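Local coordinates for 450aa long hypothetical fmu protein (Pyrococcus horikoshii, PDB 2YXL) that probably transfers a methyl group from S-adenosylmethionine to carbon 5 of a cytosine in RNA, at residues E363-Q368 / E398-W403. Residues are numbered along the deposited sequence; the frame is centred on the assembly and turned at random.
Sequences EMSQLQ and EKNIRW
N400 faces S365 and Q368 where two helices meet in the Rossmann-like methyltransferase fold. Helix 361-376 is the connection of a beta-alpha-beta crossover between the parallel strands 331-337 and 383-389. Helix 398-407 follows the second of these strands. S365 and N400 are the closest backbone positions, with their CA atoms 7.2 Å apart. The contact is small, with 142 Å² buried in all, but its three touching residues are buried and polar.

The amide of N400 presents a different atom to each neighbour. Its OD1 lies 3.1 Å from S365 OG. That hydroxyl sits anti to its own backbone N (chi1 -172°), which carries it out to N400, but its proton goes to E395 O, so the approach to N400 OD1 is a close contact and not a hydrogen bond. On the amide's other branch, N400 ND2 comes 2.8 Å from Q368 OE1. The angle is too poor for a hydrogen bond, and the two amide planes stand 80° apart. N400 ND2 also packs 3.5 Å from Q368 CB. N400 OD1 accepts a bond from R369 NE, while ND2 makes weak hydrogen bonds to Y387 OH and E396 O. Q368 NE2 is tied to P339 O and E396 OE1, and these two bonds fix the way its amide is turned.

A leucine in place of N400 would probably leave R369 NE without this acceptor and set apolar methyls against S365 OG and Q368 OE1.

The sinefungin pocket borders this contact through L367. The Q368 side chain is about 9 Å from that of C390, the predicted nucleophile. The three side chains form a buried polar cluster without bonding to one another. The helices are joined by R369 NE to N400 OD1, and by the bonds of S365 to E395 and of Q368 to E396, just ahead of helix 398-407.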
loop_
_atom_site.group_PDB
_atom_site.type_symbol
_atom_site.label_atom_id
_atom_site.label_comp_id
_atom_site.label_asym_id
_atom_site.label_seq_id
_atom_site.Cartn_x
_atom_site.Cartn_y
_atom_site.Cartn_z
ATOM N N GLU A 363 -17.200 -4.557 8.221
ATOM C CA GLU A 363 -17.452 -5.296 6.986
ATOM C C GLU A 363 -16.261 -6.183 6.623
ATOM O O GLU A 363 -16.441 -7.339 6.243
ATOM C CB GLU A 363 -17.752 -4.317 5.851
ATOM C CG GLU A 363 -18.390 -4.929 4.614
ATOM C CD GLU A 363 -18.756 -3.883 3.576
ATOM O OE1 GLU A 363 -19.960 -3.743 3.276
ATOM O OE2 GLU A 363 -17.845 -3.192 3.068
ATOM N N MET A 364 -15.053 -5.632 6.744
ATOM C CA MET A 364 -13.819 -6.390 6.547
ATOM C C MET A 364 -13.628 -7.428 7.650
ATOM O O MET A 364 -13.178 -8.548 7.390
ATOM C CB MET A 364 -12.606 -5.454 6.494
ATOM C CG MET A 364 -12.345 -4.799 5.137
ATOM S SD MET A 364 -11.707 -5.950 3.892
ATOM C CE MET A 364 -13.206 -6.320 2.970
ATOM N N SER A 365 -13.983 -7.046 8.878
ATOM C CA SER A 365 -13.873 -7.926 10.041
ATOM C C SER A 365 -14.685 -9.218 9.890
ATOM O O SER A 365 -14.208 -10.293 10.263
ATOM C CB SER A 365 -14.278 -7.184 11.318
ATOM O OG SER A 365 -14.002 -7.958 12.472
ATOM N N GLN A 366 -15.896 -9.108 9.340
ATOM C CA GLN A 366 -16.755 -10.275 9.102
ATOM C C GLN A 366 -16.185 -11.189 8.014
ATOM O O GLN A 366 -16.245 -12.415 8.141
ATOM C CB GLN A 366 -18.196 -9.852 8.759
ATOM C CG GLN A 366 -19.217 -11.003 8.778
ATOM C CD GLN A 366 -20.634 -10.574 8.401
ATOM O OE1 GLN A 366 -21.587 -10.829 9.139
ATOM N NE2 GLN A 366 -20.778 -9.930 7.246
ATOM N N LEU A 367 -15.635 -10.593 6.955
ATOM C CA LEU A 367 -15.027 -11.361 5.862
ATOM C C LEU A 367 -13.800 -12.139 6.330
ATOM O O LEU A 367 -13.578 -13.273 5.903
ATOM C CB LEU A 367 -14.674 -10.460 4.670
ATOM C CG LEU A 367 -14.010 -11.102 3.440
ATOM C CD1 LEU A 367 -14.870 -12.210 2.817
ATOM C CD2 LEU A 367 -13.666 -10.051 2.399
ATOM N N GLN A 368 -13.016 -11.525 7.213
ATOM C CA GLN A 368 -11.837 -12.169 7.790
ATOM C C GLN A 368 -12.221 -13.386 8.633
ATOM O O GLN A 368 -11.554 -14.423 8.574
ATOM C CB GLN A 368 -11.027 -11.164 8.614
ATOM C CG GLN A 368 -10.345 -10.080 7.769
ATOM C CD GLN A 368 -10.161 -8.758 8.502
ATOM O OE1 GLN A 368 -10.317 -8.673 9.720
ATOM N NE2 GLN A 368 -9.830 -7.714 7.753
ATOM N N GLU A 398 -6.769 -8.477 16.984
ATOM C CA GLU A 398 -6.895 -9.154 18.281
ATOM C C GLU A 398 -8.317 -9.641 18.564
ATOM O O GLU A 398 -8.508 -10.704 19.158
ATOM C CB GLU A 398 -6.407 -8.252 19.422
ATOM C CG GLU A 398 -4.883 -8.110 19.517
ATOM C CD GLU A 398 -4.317 -6.980 18.661
ATOM O OE1 GLU A 398 -3.116 -6.671 18.810
ATOM O OE2 GLU A 398 -5.060 -6.394 17.846
ATOM N N LYS A 399 -9.300 -8.857 18.128
ATOM C CA LYS A 399 -10.715 -9.201 18.260
ATOM C C LYS A 399 -11.059 -10.454 17.452
ATOM O O LYS A 399 -11.760 -11.338 17.944
ATOM C CB LYS A 399 -11.582 -8.019 17.819
ATOM C CG LYS A 399 -13.083 -8.244 17.878
ATOM C CD LYS A 399 -13.798 -7.101 17.180
ATOM C CE LYS A 399 -15.282 -7.081 17.478
ATOM N NZ LYS A 399 -15.886 -5.784 17.068
ATOM N N ASN A 400 -10.554 -10.525 16.221
ATOM C CA ASN A 400 -10.784 -11.673 15.342
ATOM C C ASN A 400 -10.101 -12.964 15.800
ATOM O O ASN A 400 -10.548 -14.063 15.457
ATOM C CB ASN A 400 -10.374 -11.348 13.904
ATOM C CG ASN A 400 -11.454 -10.608 13.135
ATOM O OD1 ASN A 400 -12.576 -10.428 13.617
ATOM N ND2 ASN A 400 -11.123 -10.187 11.922
ATOM N N ILE A 401 -9.022 -12.830 16.568
ATOM C CA ILE A 401 -8.298 -13.990 17.098
ATOM C C ILE A 401 -8.943 -14.508 18.386
ATOM O O ILE A 401 -9.068 -15.719 18.571
ATOM C CB ILE A 401 -6.776 -13.700 17.278
ATOM C CG1 ILE A 401 -6.133 -13.333 15.933
ATOM C CG2 ILE A 401 -6.042 -14.888 17.914
ATOM C CD1 ILE A 401 -6.395 -14.328 14.792
ATOM N N ARG A 402 -9.357 -13.591 19.261
ATOM C CA ARG A 402 -10.091 -13.951 20.477
ATOM C C ARG A 402 -11.375 -14.707 20.145
ATOM O O ARG A 402 -11.739 -15.654 20.843
ATOM C CB ARG A 402 -10.413 -12.716 21.320
ATOM C CG ARG A 402 -9.252 -12.213 22.159
ATOM C CD ARG A 402 -9.728 -11.236 23.225
ATOM N NE ARG A 402 -8.621 -10.480 23.808
ATOM C CZ ARG A 402 -8.150 -9.334 23.318
ATOM N NH1 ARG A 402 -7.138 -8.722 23.919
ATOM N NH2 ARG A 402 -8.685 -8.798 22.228
ATOM N N TRP A 403 -12.046 -14.281 19.075
ATOM C CA TRP A 403 -13.218 -14.978 18.554
ATOM C C TRP A 403 -12.846 -16.374 18.060
ATOM O O TRP A 403 -13.545 -17.348 18.353
ATOM C CB TRP A 403 -13.873 -14.173 17.422
ATOM C CG TRP A 403 -14.953 -14.932 16.702
ATOM C CD1 TRP A 403 -16.263 -15.048 17.074
ATOM C CD2 TRP A 403 -14.811 -15.691 15.493
ATOM N NE1 TRP A 403 -16.946 -15.828 16.172
ATOM C CE2 TRP A 403 -16.080 -16.237 15.192
ATOM C CE3 TRP A 403 -13.734 -15.963 14.635
ATOM C CZ2 TRP A 403 -16.305 -17.039 14.066
ATOM C CZ3 TRP A 403 -13.958 -16.763 13.516
ATOM C CH2 TRP A 403 -15.235 -17.291 13.244
#